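Local coordinates for endoglucanase A (Clostridium cellulolyticum, PDB 1EDG), which hydrolyses internal beta-1,4-glucosidic bonds of cellulose, as a family 5 glycosyl hydrolase, at residues F75-I80 / Y116-T121; V106-I111 / A157-H162; P302-E307 / G334-L339. All blocks are in the same frame, centred on the assembly; numbering follows the deposited sequence.

Interaction 1. Residues F75-I80 / Y116-T121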
ATOM      1  N   PHE A  75      -6.213  -9.156  11.123  1.00 14.50           N
ATOM      2  CA  PHE A  75      -5.203  -8.607  10.216  1.00 12.29           C
ATOM      3  C   PHE A  75      -3.844  -9.171  10.618  1.00 10.88           C
ATOM      4  O   PHE A  75      -3.566  -9.314  11.809  1.00 11.99           O
ATOM      5  CB  PHE A  75      -5.156  -7.075  10.330  1.00 10.74           C
ATOM      6  CG  PHE A  75      -6.381  -6.378   9.799  1.00 10.66           C
ATOM      7  CD1 PHE A  75      -6.519  -6.121   8.435  1.00 10.42           C
ATOM      8  CD2 PHE A  75      -7.391  -5.962  10.663  1.00  9.76           C
ATOM      9  CE1 PHE A  75      -7.648  -5.456   7.942  1.00 10.78           C
ATOM     10  CE2 PHE A  75      -8.516  -5.300  10.184  1.00 10.13           C
ATOM     11  CZ  PHE A  75      -8.649  -5.045   8.822  1.00 10.44           C
ATOM     12  N   ASN A  76      -3.001  -9.515   9.648  1.00  9.84           N
ATOM     13  CA  ASN A  76      -1.676 -10.035   9.983  1.00 10.02           C
ATOM     14  C   ASN A  76      -0.544  -9.197   9.367  1.00 10.02           C
ATOM     15  O   ASN A  76       0.637  -9.528   9.500  1.00  9.71           O
ATOM     16  CB  ASN A  76      -1.529 -11.506   9.583  1.00 10.44           C
ATOM     17  CG  ASN A  76      -0.376 -12.200  10.309  1.00 12.53           C
ATOM     18  OD1 ASN A  76      -0.148 -11.964  11.497  1.00 14.65           O
ATOM     19  ND2 ASN A  76       0.349 -13.051   9.606  1.00 13.12           N
ATOM     20  N   THR A  77      -0.910  -8.082   8.746  1.00 10.36           N
ATOM     21  CA  THR A  77       0.072  -7.205   8.113  1.00  9.70           C
ATOM     22  C   THR A  77      -0.305  -5.745   8.316  1.00  8.42           C
ATOM     23  O   THR A  77      -1.474  -5.379   8.206  1.00  8.52           O
ATOM     24  CB  THR A  77       0.135  -7.478   6.588  1.00  9.87           C
ATOM     25  OG1 THR A  77       0.465  -8.856   6.367  1.00 11.51           O
ATOM     26  CG2 THR A  77       1.178  -6.587   5.912  1.00 10.50           C
ATOM     27  N   VAL A  78       0.679  -4.918   8.649  1.00  8.26           N
ATOM     28  CA  VAL A  78       0.436  -3.488   8.802  1.00  9.75           C
ATOM     29  C   VAL A  78       1.363  -2.752   7.838  1.00  8.59           C
ATOM     30  O   VAL A  78       2.568  -3.025   7.802  1.00  8.97           O
ATOM     31  CB  VAL A  78       0.753  -2.975  10.238  1.00  9.87           C
ATOM     32  CG1 VAL A  78       0.517  -1.467  10.311  1.00 10.54           C
ATOM     33  CG2 VAL A  78      -0.110  -3.692  11.266  1.00  9.77           C
ATOM     34  N   ARG A  79       0.801  -1.896   6.993  1.00  8.65           N
ATOM     35  CA  ARG A  79       1.637  -1.103   6.102  1.00 10.50           C
ATOM     36  C   ARG A  79       1.775   0.247   6.802  1.00  9.94           C
ATOM     37  O   ARG A  79       0.783   0.813   7.299  1.00  9.15           O
ATOM     38  CB  ARG A  79       1.031  -0.926   4.701  1.00 11.65           C
ATOM     39  CG  ARG A  79       2.058  -0.325   3.720  1.00 16.30           C
ATOM     40  CD  ARG A  79       1.636  -0.354   2.254  1.00 17.39           C
ATOM     41  NE  ARG A  79       0.670   0.692   2.017  1.00 23.80           N
ATOM     42  CZ  ARG A  79       0.786   1.683   1.141  1.00 19.85           C
ATOM     43  NH1 ARG A  79       1.833   1.805   0.339  1.00 19.36           N
ATOM     44  NH2 ARG A  79      -0.126   2.630   1.159  1.00 17.94           N
ATOM     45  N   ILE A  80       3.005   0.729   6.881  1.00  7.91           N
ATOM     46  CA  ILE A  80       3.298   1.997   7.535  1.00  9.46           C
ATOM     47  C   ILE A  80       3.852   3.013   6.530  1.00  9.09           C
ATOM     48  O   ILE A  80       5.050   3.017   6.230  1.00  9.03           O
ATOM     49  CB  ILE A  80       4.311   1.788   8.691  1.00 10.79           C
ATOM     50  CG1 ILE A  80       3.737   0.814   9.731  1.00 11.28           C
ATOM     51  CG2 ILE A  80       4.662   3.117   9.335  1.00  9.98           C
ATOM     52  CD1 ILE A  80       4.697   0.459  10.841  1.00 13.70           C
ATOM     53  N   TYR A 116       3.456  -8.939  10.067  1.00 12.28           N
ATOM     54  CA  TYR A 116       4.319  -8.556   8.961  1.00 11.65           C
ATOM     55  C   TYR A 116       4.172  -7.033   8.815  1.00 12.07           C
ATOM     56  O   TYR A 116       3.106  -6.472   9.101  1.00 10.39           O
ATOM     57  CB  TYR A 116       3.894  -9.281   7.679  1.00 12.51           C
ATOM     58  CG  TYR A 116       4.255 -10.751   7.676  1.00 12.50           C
ATOM     59  CD1 TYR A 116       3.413 -11.702   8.260  1.00 13.32           C
ATOM     60  CD2 TYR A 116       5.463 -11.185   7.126  1.00 13.19           C
ATOM     61  CE1 TYR A 116       3.773 -13.047   8.303  1.00 13.77           C
ATOM     62  CE2 TYR A 116       5.831 -12.524   7.161  1.00 14.75           C
ATOM     63  CZ  TYR A 116       4.983 -13.452   7.755  1.00 16.07           C
ATOM     64  OH  TYR A 116       5.365 -14.777   7.816  1.00 17.91           O
ATOM     65  N   VAL A 117       5.246  -6.359   8.415  1.00  9.27           N
ATOM     66  CA  VAL A 117       5.215  -4.912   8.263  1.00  9.75           C
ATOM     67  C   VAL A 117       5.778  -4.476   6.918  1.00  7.64           C
ATOM     68  O   VAL A 117       6.766  -5.034   6.441  1.00  8.49           O
ATOM     69  CB  VAL A 117       6.056  -4.220   9.368  1.00 11.19           C
ATOM     70  CG1 VAL A 117       6.040  -2.697   9.182  1.00 11.90           C
ATOM     71  CG2 VAL A 117       5.530  -4.587  10.742  1.00 11.51           C
ATOM     72  N   ILE A 118       5.140  -3.484   6.311  1.00  7.32           N
ATOM     73  CA  ILE A 118       5.615  -2.930   5.052  1.00  8.35           C
ATOM     74  C   ILE A 118       6.000  -1.479   5.328  1.00  8.96           C
ATOM     75  O   ILE A 118       5.166  -0.696   5.773  1.00 10.28           O
ATOM     76  CB  ILE A 118       4.531  -2.944   3.958  1.00  8.85           C
ATOM     77  CG1 ILE A 118       4.177  -4.386   3.576  1.00  7.34           C
ATOM     78  CG2 ILE A 118       5.023  -2.178   2.726  1.00  7.98           C
ATOM     79  CD1 ILE A 118       2.944  -4.493   2.705  1.00  7.39           C
ATOM     80  N   LEU A 119       7.266  -1.144   5.108  1.00  9.74           N
ATOM     81  CA  LEU A 119       7.779   0.216   5.306  1.00 10.58           C
ATOM     82  C   LEU A 119       8.063   0.784   3.910  1.00 10.20           C
ATOM     83  O   LEU A 119       8.694   0.114   3.096  1.00  9.05           O
ATOM     84  CB  LEU A 119       9.092   0.175   6.089  1.00 13.23           C
ATOM     85  CG  LEU A 119       9.304   0.954   7.387  1.00 17.86           C
ATOM     86  CD1 LEU A 119      10.789   1.117   7.574  1.00 16.62           C
ATOM     87  CD2 LEU A 119       8.638   2.317   7.364  1.00 16.66           C
ATOM     88  N   ASN A 120       7.650   2.020   3.642  1.00  9.64           N
ATOM     89  CA  ASN A 120       7.876   2.609   2.319  1.00  8.81           C
ATOM     90  C   ASN A 120       8.335   4.068   2.382  1.00 10.29           C
ATOM     91  O   ASN A 120       8.786   4.536   3.438  1.00  8.53           O
ATOM     92  CB  ASN A 120       6.566   2.536   1.495  1.00  8.47           C
ATOM     93  CG  ASN A 120       5.539   3.647   1.857  1.00  9.06           C
ATOM     94  OD1 ASN A 120       5.795   4.532   2.678  1.00 10.14           O
ATOM     95  ND2 ASN A 120       4.394   3.612   1.205  1.00  8.04           N
ATOM     96  N   THR A 121       8.375   4.706   1.209  1.00  9.66           N
ATOM     97  CA  THR A 121       8.595   6.149   1.125  1.00  9.28           C
ATOM     98  C   THR A 121       7.217   6.491   0.547  1.00  8.80           C
ATOM     99  O   THR A 121       6.702   5.758  -0.319  1.00 10.30           O
ATOM    100  CB  THR A 121       9.733   6.620   0.165  1.00  8.79           C
ATOM    101  OG1 THR A 121       9.429   6.273  -1.191  1.00  9.16           O
ATOM    102  CG2 THR A 121      11.064   6.053   0.594  1.00  8.11           C
TER

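Interaction 2. Residues V106-I111 / A157-H162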
ATOM      1  N   VAL A 106       7.122   2.273  16.366  1.00 15.61           N
ATOM      2  CA  VAL A 106       5.845   1.812  15.821  1.00 15.61           C
ATOM      3  C   VAL A 106       6.011   0.490  15.059  1.00 16.80           C
ATOM      4  O   VAL A 106       5.139  -0.383  15.122  1.00 15.26           O
ATOM      5  CB  VAL A 106       5.201   2.893  14.922  1.00 15.35           C
ATOM      6  CG1 VAL A 106       3.924   2.367  14.273  1.00 16.25           C
ATOM      7  CG2 VAL A 106       4.882   4.127  15.756  1.00 15.09           C
ATOM      8  N   VAL A 107       7.128   0.344  14.349  1.00 15.71           N
ATOM      9  CA  VAL A 107       7.426  -0.890  13.619  1.00 14.32           C
ATOM     10  C   VAL A 107       7.488  -2.028  14.640  1.00 14.69           C
ATOM     11  O   VAL A 107       6.908  -3.102  14.438  1.00 13.39           O
ATOM     12  CB  VAL A 107       8.788  -0.789  12.865  1.00 13.44           C
ATOM     13  CG1 VAL A 107       9.268  -2.168  12.416  1.00 12.81           C
ATOM     14  CG2 VAL A 107       8.645   0.131  11.658  1.00 12.35           C
ATOM     15  N   ASN A 108       8.149  -1.764  15.763  1.00 12.72           N
ATOM     16  CA  ASN A 108       8.284  -2.758  16.816  1.00 13.83           C
ATOM     17  C   ASN A 108       6.956  -3.182  17.433  1.00 12.92           C
ATOM     18  O   ASN A 108       6.818  -4.329  17.844  1.00 14.12           O
ATOM     19  CB  ASN A 108       9.273  -2.284  17.882  1.00 15.44           C
ATOM     20  CG  ASN A 108      10.717  -2.416  17.427  1.00 15.96           C
ATOM     21  OD1 ASN A 108      10.995  -3.060  16.412  1.00 17.97           O
ATOM     22  ND2 ASN A 108      11.641  -1.830  18.178  1.00 16.05           N
ATOM     23  N   TYR A 109       5.977  -2.279  17.476  1.00 13.98           N
ATOM     24  CA  TYR A 109       4.654  -2.619  18.009  1.00 13.40           C
ATOM     25  C   TYR A 109       4.113  -3.792  17.187  1.00 16.77           C
ATOM     26  O   TYR A 109       3.552  -4.741  17.736  1.00 15.27           O
ATOM     27  CB  TYR A 109       3.655  -1.469  17.844  1.00 13.78           C
ATOM     28  CG  TYR A 109       3.887  -0.226  18.668  1.00 13.88           C
ATOM     29  CD1 TYR A 109       4.756  -0.223  19.760  1.00 14.57           C
ATOM     30  CD2 TYR A 109       3.225   0.957  18.347  1.00 15.82           C
ATOM     31  CE1 TYR A 109       4.958   0.946  20.512  1.00 15.92           C
ATOM     32  CE2 TYR A 109       3.417   2.121  19.084  1.00 16.66           C
ATOM     33  CZ  TYR A 109       4.283   2.112  20.161  1.00 15.90           C
ATOM     34  OH  TYR A 109       4.483   3.276  20.865  1.00 18.00           O
ATOM     35  N   CYS A 110       4.287  -3.706  15.867  1.00 15.77           N
ATOM     36  CA  CYS A 110       3.818  -4.731  14.929  1.00 15.54           C
ATOM     37  C   CYS A 110       4.661  -6.009  14.958  1.00 15.43           C
ATOM     38  O   CYS A 110       4.122  -7.118  15.027  1.00 15.23           O
ATOM     39  CB  CYS A 110       3.788  -4.159  13.510  1.00 14.35           C
ATOM     40  SG  CYS A 110       2.888  -2.611  13.343  1.00 15.15           S
ATOM     41  N   ILE A 111       5.982  -5.852  14.915  1.00 14.04           N
ATOM     42  CA  ILE A 111       6.890  -6.989  14.946  1.00 16.29           C
ATOM     43  C   ILE A 111       6.723  -7.803  16.233  1.00 20.15           C
ATOM     44  O   ILE A 111       6.772  -9.035  16.199  1.00 20.90           O
ATOM     45  CB  ILE A 111       8.364  -6.537  14.801  1.00 16.39           C
ATOM     46  CG1 ILE A 111       8.599  -5.911  13.420  1.00 16.48           C
ATOM     47  CG2 ILE A 111       9.314  -7.708  15.026  1.00 16.39           C
ATOM     48  CD1 ILE A 111       8.411  -6.865  12.247  1.00 16.74           C
ATOM     49  N   ALA A 157      18.567  -3.536   9.572  1.00 13.19           N
ATOM     50  CA  ALA A 157      19.368  -4.668   9.108  1.00 15.35           C
ATOM     51  C   ALA A 157      19.115  -6.010   9.803  1.00 16.98           C
ATOM     52  O   ALA A 157      19.233  -7.064   9.180  1.00 17.39           O
ATOM     53  CB  ALA A 157      20.850  -4.316   9.198  1.00 14.76           C
ATOM     54  N   ASN A 158      18.774  -5.968  11.087  1.00 18.17           N
ATOM     55  CA  ASN A 158      18.548  -7.184  11.865  1.00 18.57           C
ATOM     56  C   ASN A 158      17.141  -7.774  11.819  1.00 19.27           C
ATOM     57  O   ASN A 158      16.899  -8.830  12.402  1.00 21.66           O
ATOM     58  CB  ASN A 158      18.960  -6.963  13.323  1.00 20.57           C
ATOM     59  CG  ASN A 158      20.439  -6.657  13.471  1.00 22.26           C
ATOM     60  OD1 ASN A 158      21.284  -7.280  12.828  1.00 24.00           O
ATOM     61  ND2 ASN A 158      20.760  -5.691  14.319  1.00 24.21           N
ATOM     62  N   TYR A 159      16.207  -7.104  11.156  1.00 16.85           N
ATOM     63  CA  TYR A 159      14.845  -7.620  11.081  1.00 16.23           C
ATOM     64  C   TYR A 159      14.763  -8.692   9.999  1.00 15.60           C
ATOM     65  O   TYR A 159      15.369  -8.551   8.937  1.00 15.58           O
ATOM     66  CB  TYR A 159      13.857  -6.489  10.803  1.00 15.76           C
ATOM     67  CG  TYR A 159      13.705  -5.509  11.952  1.00 16.01           C
ATOM     68  CD1 TYR A 159      14.764  -4.686  12.339  1.00 15.17           C
ATOM     69  CD2 TYR A 159      12.501  -5.402  12.648  1.00 15.49           C
ATOM     70  CE1 TYR A 159      14.629  -3.784  13.385  1.00 15.35           C
ATOM     71  CE2 TYR A 159      12.353  -4.498  13.703  1.00 16.31           C
ATOM     72  CZ  TYR A 159      13.422  -3.694  14.062  1.00 15.80           C
ATOM     73  OH  TYR A 159      13.290  -2.790  15.089  1.00 17.32           O
ATOM     74  N   ASP A 160      14.046  -9.780  10.280  1.00 16.65           N
ATOM     75  CA  ASP A 160      13.920 -10.871   9.314  1.00 15.79           C
ATOM     76  C   ASP A 160      12.838 -10.622   8.262  1.00 16.05           C
ATOM     77  O   ASP A 160      12.342  -9.497   8.136  1.00 15.13           O
ATOM     78  CB  ASP A 160      13.735 -12.227  10.024  1.00 17.41           C
ATOM     79  CG  ASP A 160      12.390 -12.367  10.747  1.00 20.31           C
ATOM     80  OD1 ASP A 160      11.522 -11.465  10.699  1.00 18.94           O
ATOM     81  OD2 ASP A 160      12.203 -13.429  11.376  1.00 24.24           O
ATOM     82  N   GLU A 161      12.432 -11.682   7.562  1.00 14.94           N
ATOM     83  CA  GLU A 161      11.428 -11.600   6.500  1.00 16.67           C
ATOM     84  C   GLU A 161      10.086 -10.980   6.872  1.00 13.15           C
ATOM     85  O   GLU A 161       9.275 -10.696   5.995  1.00 12.66           O
ATOM     86  CB  GLU A 161      11.211 -12.965   5.824  1.00 21.41           C
ATOM     87  CG  GLU A 161      10.445 -14.010   6.650  1.00 30.12           C
ATOM     88  CD  GLU A 161      11.246 -14.587   7.820  1.00 35.23           C
ATOM     89  OE1 GLU A 161      12.486 -14.745   7.700  1.00 37.29           O
ATOM     90  OE2 GLU A 161      10.623 -14.894   8.864  1.00 38.07           O
ATOM     91  N   HIS A 162       9.839 -10.774   8.163  1.00 11.90           N
ATOM     92  CA  HIS A 162       8.594 -10.143   8.582  1.00 12.13           C
ATOM     93  C   HIS A 162       8.542  -8.672   8.158  1.00 11.39           C
ATOM     94  O   HIS A 162       7.466  -8.083   8.096  1.00 13.53           O
ATOM     95  CB  HIS A 162       8.385 -10.288  10.084  1.00 13.15           C
ATOM     96  CG  HIS A 162       7.872 -11.636  10.479  1.00 15.71           C
ATOM     97  ND1 HIS A 162       8.686 -12.744  10.575  1.00 19.14           N
ATOM     98  CD2 HIS A 162       6.615 -12.069  10.732  1.00 16.94           C
ATOM     99  CE1 HIS A 162       7.950 -13.804  10.863  1.00 18.49           C
ATOM    100  NE2 HIS A 162       6.690 -13.420  10.963  1.00 17.36           N
TER
HETATM  101  O   HOH W   1      14.487  -2.742  17.731  1.00 49.81           O

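Interaction 3. Residues P302-E307 / G334-L339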
ATOM      1  N   PRO A 302       4.356 -12.896  -7.044  1.00  9.23           N
ATOM      2  CA  PRO A 302       3.485 -12.229  -6.070  1.00  8.31           C
ATOM      3  C   PRO A 302       3.093 -10.783  -6.371  1.00  9.72           C
ATOM      4  O   PRO A 302       3.906  -9.992  -6.873  1.00  8.81           O
ATOM      5  CB  PRO A 302       4.271 -12.360  -4.768  1.00  8.74           C
ATOM      6  CG  PRO A 302       5.683 -12.366  -5.212  1.00  9.93           C
ATOM      7  CD  PRO A 302       5.668 -13.216  -6.450  1.00  9.48           C
ATOM      8  N   VAL A 303       1.842 -10.457  -6.041  1.00  8.32           N
ATOM      9  CA  VAL A 303       1.280  -9.119  -6.214  1.00  7.72           C
ATOM     10  C   VAL A 303       0.481  -8.762  -4.949  1.00  9.11           C
ATOM     11  O   VAL A 303      -0.219  -9.609  -4.375  1.00  8.28           O
ATOM     12  CB  VAL A 303       0.320  -9.045  -7.430  1.00  8.22           C
ATOM     13  CG1 VAL A 303      -0.238  -7.625  -7.574  1.00  9.43           C
ATOM     14  CG2 VAL A 303       1.035  -9.455  -8.716  1.00  8.22           C
ATOM     15  N   ILE A 304       0.613  -7.517  -4.508  1.00  7.39           N
ATOM     16  CA  ILE A 304      -0.100  -7.042  -3.329  1.00  7.56           C
ATOM     17  C   ILE A 304      -0.861  -5.767  -3.671  1.00  7.84           C
ATOM     18  O   ILE A 304      -0.307  -4.857  -4.294  1.00  8.69           O
ATOM     19  CB  ILE A 304       0.880  -6.728  -2.148  1.00  7.54           C
ATOM     20  CG1 ILE A 304       1.451  -8.015  -1.549  1.00  7.12           C
ATOM     21  CG2 ILE A 304       0.177  -5.909  -1.066  1.00  7.46           C
ATOM     22  CD1 ILE A 304       2.483  -7.773  -0.459  1.00  7.42           C
ATOM     23  N   ILE A 305      -2.157  -5.749  -3.364  1.00  6.26           N
ATOM     24  CA  ILE A 305      -2.966  -4.546  -3.560  1.00  7.18           C
ATOM     25  C   ILE A 305      -2.743  -3.816  -2.223  1.00  9.06           C
ATOM     26  O   ILE A 305      -3.382  -4.129  -1.208  1.00  8.62           O
ATOM     27  CB  ILE A 305      -4.470  -4.873  -3.782  1.00  7.73           C
ATOM     28  CG1 ILE A 305      -4.658  -5.604  -5.120  1.00  9.74           C
ATOM     29  CG2 ILE A 305      -5.302  -3.588  -3.776  1.00  6.73           C
ATOM     30  CD1 ILE A 305      -6.079  -6.061  -5.397  1.00  9.37           C
ATOM     31  N   GLY A 306      -1.751  -2.918  -2.219  1.00  7.66           N
ATOM     32  CA  GLY A 306      -1.383  -2.186  -1.023  1.00  7.18           C
ATOM     33  C   GLY A 306      -2.388  -1.181  -0.500  1.00  7.41           C
ATOM     34  O   GLY A 306      -2.255  -0.718   0.634  1.00  7.46           O
ATOM     35  N   GLU A 307      -3.348  -0.800  -1.335  1.00  7.32           N
ATOM     36  CA  GLU A 307      -4.386   0.148  -0.932  1.00  8.57           C
ATOM     37  C   GLU A 307      -5.702  -0.145  -1.644  1.00  8.84           C
ATOM     38  O   GLU A 307      -5.733  -0.334  -2.866  1.00  8.19           O
ATOM     39  CB  GLU A 307      -3.986   1.603  -1.235  1.00  8.34           C
ATOM     40  CG  GLU A 307      -2.834   2.152  -0.413  1.00  8.00           C
ATOM     41  CD  GLU A 307      -2.602   3.646  -0.635  1.00  8.60           C
ATOM     42  OE1 GLU A 307      -3.537   4.366  -1.041  1.00  9.12           O
ATOM     43  OE2 GLU A 307      -1.475   4.101  -0.387  1.00  9.57           O
ATOM     44  N   GLY A 334      -5.037 -15.336  -5.745  1.00  7.20           N
ATOM     45  CA  GLY A 334      -3.824 -15.310  -4.939  1.00  6.85           C
ATOM     46  C   GLY A 334      -3.289 -13.937  -4.568  1.00  8.31           C
ATOM     47  O   GLY A 334      -2.130 -13.821  -4.161  1.00 10.08           O
ATOM     48  N   ILE A 335      -4.140 -12.917  -4.631  1.00  7.91           N
ATOM     49  CA  ILE A 335      -3.736 -11.540  -4.338  1.00  9.23           C
ATOM     50  C   ILE A 335      -4.119 -11.064  -2.930  1.00  8.30           C
ATOM     51  O   ILE A 335      -5.264 -11.241  -2.500  1.00  9.05           O
ATOM     52  CB  ILE A 335      -4.386 -10.570  -5.355  1.00  9.07           C
ATOM     53  CG1 ILE A 335      -4.096 -11.009  -6.798  1.00  9.02           C
ATOM     54  CG2 ILE A 335      -3.910  -9.144  -5.112  1.00  8.73           C
ATOM     55  CD1 ILE A 335      -4.991 -10.343  -7.836  1.00  9.34           C
ATOM     56  N   LEU A 336      -3.171 -10.432  -2.240  1.00  8.26           N
ATOM     57  CA  LEU A 336      -3.406  -9.884  -0.898  1.00  7.85           C
ATOM     58  C   LEU A 336      -4.033  -8.494  -1.013  1.00  8.34           C
ATOM     59  O   LEU A 336      -3.734  -7.764  -1.957  1.00  7.74           O
ATOM     60  CB  LEU A 336      -2.084  -9.737  -0.129  1.00  8.01           C
ATOM     61  CG  LEU A 336      -2.209  -9.112   1.269  1.00  8.82           C
ATOM     62  CD1 LEU A 336      -2.783 -10.147   2.201  1.00 11.08           C
ATOM     63  CD2 LEU A 336      -0.872  -8.631   1.783  1.00  9.11           C
ATOM     64  N   CYS A 337      -4.885  -8.141  -0.049  1.00  8.12           N
ATOM     65  CA  CYS A 337      -5.535  -6.828   0.010  1.00  7.75           C
ATOM     66  C   CYS A 337      -5.137  -6.107   1.301  1.00  8.27           C
ATOM     67  O   CYS A 337      -5.042  -6.736   2.357  1.00  8.53           O
ATOM     68  CB  CYS A 337      -7.053  -6.979   0.004  1.00  8.45           C
ATOM     69  SG  CYS A 337      -7.729  -7.526  -1.554  1.00 10.66           S
ATOM     70  N   ILE A 338      -4.883  -4.802   1.214  1.00  7.51           N
ATOM     71  CA  ILE A 338      -4.528  -4.003   2.390  1.00  8.29           C
ATOM     72  C   ILE A 338      -5.455  -2.785   2.393  1.00  8.61           C
ATOM     73  O   ILE A 338      -5.463  -1.991   1.453  1.00 10.16           O
ATOM     74  CB  ILE A 338      -3.041  -3.555   2.373  1.00  8.97           C
ATOM     75  CG1 ILE A 338      -2.113  -4.779   2.278  1.00  8.48           C
ATOM     76  CG2 ILE A 338      -2.707  -2.778   3.651  1.00 10.61           C
ATOM     77  CD1 ILE A 338      -0.628  -4.441   2.319  1.00  9.71           C
ATOM     78  N   LEU A 339      -6.277  -2.689   3.433  1.00  8.28           N
ATOM     79  CA  LEU A 339      -7.257  -1.617   3.608  1.00  9.62           C
ATOM     80  C   LEU A 339      -6.602  -0.269   3.917  1.00  8.17           C
ATOM     81  O   LEU A 339      -5.664  -0.202   4.716  1.00  7.98           O
ATOM     82  CB  LEU A 339      -8.171  -1.974   4.794  1.00  9.43           C
ATOM     83  CG  LEU A 339      -9.652  -1.597   4.916  1.00 12.65           C
ATOM     84  CD1 LEU A 339      -9.952  -1.326   6.369  1.00  9.63           C
ATOM     85  CD2 LEU A 339     -10.039  -0.436   4.080  1.00 14.00           C
TER
HETATM   86  O   HOH W   2       0.100 -12.371  -4.703  1.00 11.80           O

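Interaction 1. Residues F75-I80 / Y116-T121
Asn76 and Tyr116 start the backbone pairing, with Tyr116 N 2.9 Å from Asn76 O in an almost straight hydrogen bond. From there the bonds alternate between the parallel strands 77-80 and 116-120, inclined to each other by 14°: Val78 N to Tyr116 O at 2.9 Å, Ile118 N to Val78 O at 3.0 Å, and Ile80 N to Ile118 O at 2.8 Å. A CA-H...O contact from Thr77 also reaches the carbonyl of Tyr116.

These are the second and third strands of the closed eight-stranded (beta/alpha)8, or TIM, barrel. Val78, Ile80, Val117 and Leu119 form the face turned to the helices, where Val78 and Val117 touch Cys110 of helix 97-111 and Ile80 CD1 rests 3.8 Å from Val117 CG1. On the inner face Arg79 CG lies against the branch point of Ile118, 3.6 Å from its CB.

Polar side chains work mostly with partners beyond the two strands. The Arg79 chain bends at chi3 (77°), and its guanidinium makes salt bridges to Glu307 and Glu166 and a hydrogen bond to Asn34. Asn120 ND2 comes within 3.3 Å of Arg79 NH1, but both are donors and the flat groups stand at 89°; Asn120 OD1 accepts from Val82 N. At the other end, Asn76 ND2 approaches the edge of the Tyr116 ring while giving its hydrogen bond to Gly28 O.

Interaction 2. Residues V106-I111 / A157-H162
Asn108 and Tyr159 close a small hydrogen-bonded ring that includes a water. Tyr159 OH donates directly to Asn108 OD1 at 2.7 Å, while the water takes a hydrogen from Asn108 ND2 (3.0 Å) and gives one to Tyr159 OH (2.9 Å). Both ends of the amide are therefore used, and the amide and phenol planes are only 16° apart, with OD1 at the edge of the ring. The hydroxyl also bonds to Gln104 NE2, one turn earlier on the helix. Tyr159 keeps CG anti to its carbonyl carbon (chi1 -68°), which sends the ring out to the helix.

Nearer the backbone of Tyr159 the contact is apolar. Ile111 CG1 meets the same ring edge, 4.0 Å from Tyr159 CD2, and Val107 CG1 comes to 4.1 Å from Tyr159 CE2. Beyond the ring, Ile111 CD1 touches His162 CB at 4.0 Å.

Within the loop, His162 N and ND1 both reach Asp160 OD1 from one face of the carboxylate, the former making an Asx turn; the imidazole stacks on Tyr116.

Tyr159 thus ties the loop leading into strand 163-166 to the C-terminal turns of helix 97-111, in the outer layer of a (beta/alpha)8 barrel.

Interaction 3. Residues P302-E307 / G334-L339
Ile338 and Ile304 interlock on the inner face of the barrel between the parallel strands 303-307 and 336-339, inclined by 9°. Ile338 carries CG1 beside its backbone N (chi1 -57°), which brings CD1 3.8 Å from Ile304 CG2. The same methyl also reaches the backbone of Gly306, 4.1 Å from its CA. Ile338 CB is pressed to 3.4 Å from Gly306 O. Leu336 lies beside Ile304, both pointing the same way, with CD2 4.1 Å from Ile304 CG2; Leu29 of helix 21-29 packs against both side chains.

On the outer face the knob is the CG2 methyl of Ile335, set 3.6 Å from Ile305 CG1. Cys337 SG flanks the end of Ile305 more loosely, and Tyr326 and Ala330 of helix 316-332 close over this row. That helix, which ends in a Schellman motif at Gly334, is the crossover of a beta-alpha-beta unit joining the last two strands.

Backbone bonding is sparse. Ile305 N reaches Leu336 O at 2.9 Å, and Ile338 N makes a weak, bent bond to Ile305 O, also 2.9 Å. Before them a water bridges Val303 N and Gly334 O, and Val303 O stays 3.7 Å from Leu336 N, a buried amide left without a partner. With one good and one weak bond, the pairing probably leans on the aliphatic contacts of Ile304, Ile305, Ile335, Leu336 and Ile338, while the carboxylate of Glu307, partner of Arg79, also bonds to Tyr256, at the strand end where family 5 enzymes carry their nucleophile.

Interactions 1 and 3 belong to the same barrel sheet: interaction 1 pairs its second and third strands, interaction 3 its seventh and eighth, with centres 11 Å apart. The touching CD1 methyls of Ile118 and Ile338 join them inside the barrel, as does the Arg79-Glu307 salt bridge. Interaction 2 lies outside, its centre 10 Å from that of interaction 1, where helix 97-111 backs the strands. Along the chain, segments of interactions 1 and 2 alternate and interaction 3 follows. Interaction 1 touches both others, which do not meet: their nearest atoms are about 10 Å apart. Distant strands thus share one charged pair at their C-terminal ends, where family 5 active sites lie.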